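Local coordinates for protein PmoD (Methylocystis sp. ATCC 49242, PDB 6CPD) that binds copper through its soluble, cupredoxin-like periplasmic domain and is probably involved in copper handling in methane- and ammonia-oxidizing bacteria, at residues L57-D62 / F123-G128. Sequence-based numbering, arbitrary orientation.
Sequences LRIIRD and FKFMVG
In the mixed sheet of this cupredoxin-like beta-sandwich, strands 55-61 and 118-127 both pair antiparallel with strand 103-112, which runs between them. Leu57 and Ile59 therefore meet Phe123 and Phe125 through side chains alone, on the sheet face that packs against strand 37-45 of the other sheet; no hydrogen bond joins the two segments directly. The backbones stay well apart (9.2 Å between the CA atoms of Ile59 and Phe123), and side chains from both strands bridge the distance.

Leu57 brings one branch to the far end of the Phe123 ring: CD1 lies obliquely to the ring, 4.0 Å from Phe123 CE2, and the two side chains run roughly perpendicular. Ile59 and Phe125 also cross at about a right angle, but here the CG2 methyl approaches the ring edge close to its plane, 3.9 Å from Phe125 CZ. Both phenylalanines have CG placed between the backbone N and carbonyl carbon (chi1 59° and 62°), which directs the rings toward strand 55-61; Phe123 also touches Val109 of the middle strand. Met41 of strand 37-45 touches Ile59 and Phe123, while Met5 of the second subunit packs on both phenylalanines.

Lys124 has its CB on the opposite side of the strand from that of Phe123, and there one water bridges the strands, donating to Asp62 OD2 at 2.6 Å and accepting from Lys124 NZ at 2.8 Å.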
ATOM      1  N   LEU B  57     -12.981   0.581  13.473  1.00 31.17           N
ATOM      2  CA  LEU B  57     -12.723   1.377  12.273  1.00 30.63           C
ATOM      3  C   LEU B  57     -13.696   2.545  12.206  1.00 31.57           C
ATOM      4  O   LEU B  57     -14.902   2.360  12.332  1.00 32.11           O
ATOM      5  CB  LEU B  57     -12.843   0.525  10.998  1.00 31.90           C
ATOM      6  CG  LEU B  57     -12.814   1.308   9.670  1.00 35.36           C
ATOM      7  CD1 LEU B  57     -11.432   1.901   9.343  1.00 32.11           C
ATOM      8  CD2 LEU B  57     -13.332   0.456   8.506  1.00 34.81           C
ATOM      9  N   ARG B  58     -13.160   3.740  12.017  1.00 27.58           N
ATOM     10  CA  ARG B  58     -13.978   4.908  11.742  1.00 29.68           C
ATOM     11  C   ARG B  58     -13.430   5.638  10.542  1.00 33.00           C
ATOM     12  O   ARG B  58     -12.264   6.026  10.523  1.00 36.34           O
ATOM     13  CB  ARG B  58     -14.049   5.823  12.961  1.00 29.12           C
ATOM     14  CG  ARG B  58     -14.862   7.091  12.695  1.00 31.75           C
ATOM     15  CD  ARG B  58     -14.815   8.043  13.856  1.00 41.18           C
ATOM     16  NE  ARG B  58     -15.819   7.674  14.849  1.00 54.63           N
ATOM     17  CZ  ARG B  58     -15.654   7.764  16.158  1.00 59.85           C
ATOM     18  NH1 ARG B  58     -14.505   8.189  16.647  1.00 67.13           N
ATOM     19  NH2 ARG B  58     -16.632   7.411  16.973  1.00 57.49           N
ATOM     20  N   ILE B  59     -14.262   5.825   9.528  1.00 32.71           N
ATOM     21  CA  ILE B  59     -13.826   6.611   8.380  1.00 30.49           C
ATOM     22  C   ILE B  59     -14.432   8.002   8.507  1.00 31.30           C
ATOM     23  O   ILE B  59     -15.642   8.147   8.660  1.00 32.01           O
ATOM     24  CB  ILE B  59     -14.239   5.949   7.053  1.00 32.88           C
ATOM     25  CG1 ILE B  59     -13.561   4.585   6.916  1.00 34.73           C
ATOM     26  CG2 ILE B  59     -13.873   6.856   5.852  1.00 32.51           C
ATOM     27  CD1 ILE B  59     -13.968   3.833   5.652  1.00 37.80           C
ATOM     28  N   ILE B  60     -13.580   9.019   8.491  1.00 28.00           N
ATOM     29  CA  ILE B  60     -14.052  10.400   8.612  1.00 29.71           C
ATOM     30  C   ILE B  60     -13.693  11.228   7.392  1.00 28.14           C
ATOM     31  O   ILE B  60     -12.727  10.937   6.670  1.00 27.91           O
ATOM     32  CB  ILE B  60     -13.452  11.120   9.843  1.00 29.57           C
ATOM     33  CG1 ILE B  60     -11.922  11.179   9.724  1.00 27.65           C
ATOM     34  CG2 ILE B  60     -13.858  10.416  11.144  1.00 31.87           C
ATOM     35  CD1 ILE B  60     -11.266  12.066  10.764  1.00 30.82           C
ATOM     36  N   ARG B  61     -14.483  12.270   7.169  1.00 32.07           N
ATOM     37  CA  ARG B  61     -14.085  13.337   6.272  1.00 31.16           C
ATOM     38  C   ARG B  61     -12.867  13.995   6.903  1.00 31.50           C
ATOM     39  O   ARG B  61     -12.832  14.230   8.114  1.00 35.24           O
ATOM     40  CB  ARG B  61     -15.246  14.332   6.071  1.00 27.50           C
ATOM     41  CG  ARG B  61     -16.465  13.639   5.448  1.00 31.10           C
ATOM     42  CD  ARG B  61     -17.707  14.502   5.405  1.00 38.38           C
ATOM     43  NE  ARG B  61     -18.381  14.613   6.698  1.00 40.30           N
ATOM     44  CZ  ARG B  61     -19.247  13.729   7.188  1.00 46.15           C
ATOM     45  NH1 ARG B  61     -19.556  12.630   6.508  1.00 45.30           N
ATOM     46  NH2 ARG B  61     -19.811  13.946   8.372  1.00 45.94           N
ATOM     47  N   ASP B  62     -11.849  14.248   6.089  1.00 28.53           N
ATOM     48  CA  ASP B  62     -10.609  14.842   6.563  1.00 27.34           C
ATOM     49  C   ASP B  62     -10.844  16.336   6.839  1.00 26.63           C
ATOM     50  O   ASP B  62     -11.173  17.073   5.921  1.00 31.43           O
ATOM     51  CB  ASP B  62      -9.504  14.658   5.514  1.00 28.02           C
ATOM     52  CG  ASP B  62      -8.106  14.996   6.055  1.00 35.29           C
ATOM     53  OD1 ASP B  62      -7.994  15.761   7.044  1.00 32.04           O
ATOM     54  OD2 ASP B  62      -7.113  14.495   5.472  1.00 35.92           O
ATOM     55  N   PHE B 123      -5.171   5.725   7.744  1.00 29.02           N
ATOM     56  CA  PHE B 123      -4.868   5.644   6.327  1.00 29.55           C
ATOM     57  C   PHE B 123      -5.648   6.730   5.616  1.00 31.02           C
ATOM     58  O   PHE B 123      -6.882   6.835   5.731  1.00 28.87           O
ATOM     59  CB  PHE B 123      -5.126   4.262   5.751  1.00 34.47           C
ATOM     60  CG  PHE B 123      -6.525   3.766   5.878  1.00 34.90           C
ATOM     61  CD1 PHE B 123      -7.414   3.890   4.822  1.00 36.64           C
ATOM     62  CD2 PHE B 123      -6.917   3.050   7.005  1.00 41.56           C
ATOM     63  CE1 PHE B 123      -8.709   3.384   4.919  1.00 37.93           C
ATOM     64  CE2 PHE B 123      -8.209   2.521   7.106  1.00 41.76           C
ATOM     65  CZ  PHE B 123      -9.104   2.691   6.059  1.00 38.38           C
ATOM     66  N   LYS B 124      -4.902   7.544   4.882  1.00 27.59           N
ATOM     67  CA  LYS B 124      -5.476   8.711   4.235  1.00 23.50           C
ATOM     68  C   LYS B 124      -5.738   8.345   2.799  1.00 27.01           C
ATOM     69  O   LYS B 124      -4.911   7.695   2.163  1.00 24.94           O
ATOM     70  CB  LYS B 124      -4.526   9.897   4.339  1.00 26.80           C
ATOM     71  CG  LYS B 124      -4.228  10.291   5.768  1.00 31.18           C
ATOM     72  CD  LYS B 124      -3.567  11.646   5.838  1.00 40.22           C
ATOM     73  CE  LYS B 124      -3.391  12.093   7.264  1.00 50.44           C
ATOM     74  NZ  LYS B 124      -2.930  13.505   7.293  1.00 56.60           N
ATOM     75  N   PHE B 125      -6.904   8.720   2.284  1.00 26.02           N
ATOM     76  CA  PHE B 125      -7.193   8.407   0.896  1.00 23.61           C
ATOM     77  C   PHE B 125      -8.107   9.455   0.304  1.00 26.88           C
ATOM     78  O   PHE B 125      -8.671  10.288   1.011  1.00 28.33           O
ATOM     79  CB  PHE B 125      -7.821   7.004   0.749  1.00 24.93           C
ATOM     80  CG  PHE B 125      -9.152   6.830   1.447  1.00 26.43           C
ATOM     81  CD1 PHE B 125      -9.208   6.545   2.802  1.00 27.86           C
ATOM     82  CD2 PHE B 125     -10.351   6.913   0.734  1.00 29.45           C
ATOM     83  CE1 PHE B 125     -10.434   6.374   3.442  1.00 29.36           C
ATOM     84  CE2 PHE B 125     -11.581   6.731   1.364  1.00 26.44           C
ATOM     85  CZ  PHE B 125     -11.622   6.453   2.711  1.00 28.34           C
ATOM     86  N   MET B 126      -8.264   9.420  -1.003  1.00 26.79           N
ATOM     87  CA  MET B 126      -9.219  10.342  -1.565  1.00 28.74           C
ATOM     88  C   MET B 126     -10.147   9.665  -2.546  1.00 32.56           C
ATOM     89  O   MET B 126      -9.807   8.651  -3.168  1.00 30.47           O
ATOM     90  CB  MET B 126      -8.504  11.499  -2.208  1.00 35.41           C
ATOM     91  CG  MET B 126      -7.751  11.187  -3.452  1.00 44.56           C
ATOM     92  SD  MET B 126      -7.314  12.799  -4.117  1.00143.27           S
ATOM     93  CE  MET B 126      -8.931  13.568  -4.056  1.00 62.73           C
ATOM     94  N   VAL B 127     -11.337  10.244  -2.655  1.00 36.03           N
ATOM     95  CA  VAL B 127     -12.358   9.757  -3.559  1.00 34.77           C
ATOM     96  C   VAL B 127     -12.533  10.812  -4.630  1.00 39.83           C
ATOM     97  O   VAL B 127     -12.701  11.992  -4.322  1.00 39.45           O
ATOM     98  CB  VAL B 127     -13.681   9.488  -2.823  1.00 38.45           C
ATOM     99  CG1 VAL B 127     -14.772   9.087  -3.800  1.00 44.87           C
ATOM    100  CG2 VAL B 127     -13.474   8.430  -1.732  1.00 34.39           C
ATOM    101  N   GLY B 128     -12.461  10.394  -5.887  1.00 40.46           N
ATOM    102  CA  GLY B 128     -12.678  11.301  -6.998  1.00 49.90           C
ATOM    103  C   GLY B 128     -11.409  12.019  -7.412  1.00 53.81           C
ATOM    104  O   GLY B 128     -11.441  12.860  -8.318  1.00 65.34           O
TER
HETATM  105  O   HOH W   1      -4.701  15.263   5.921  1.00 49.65           O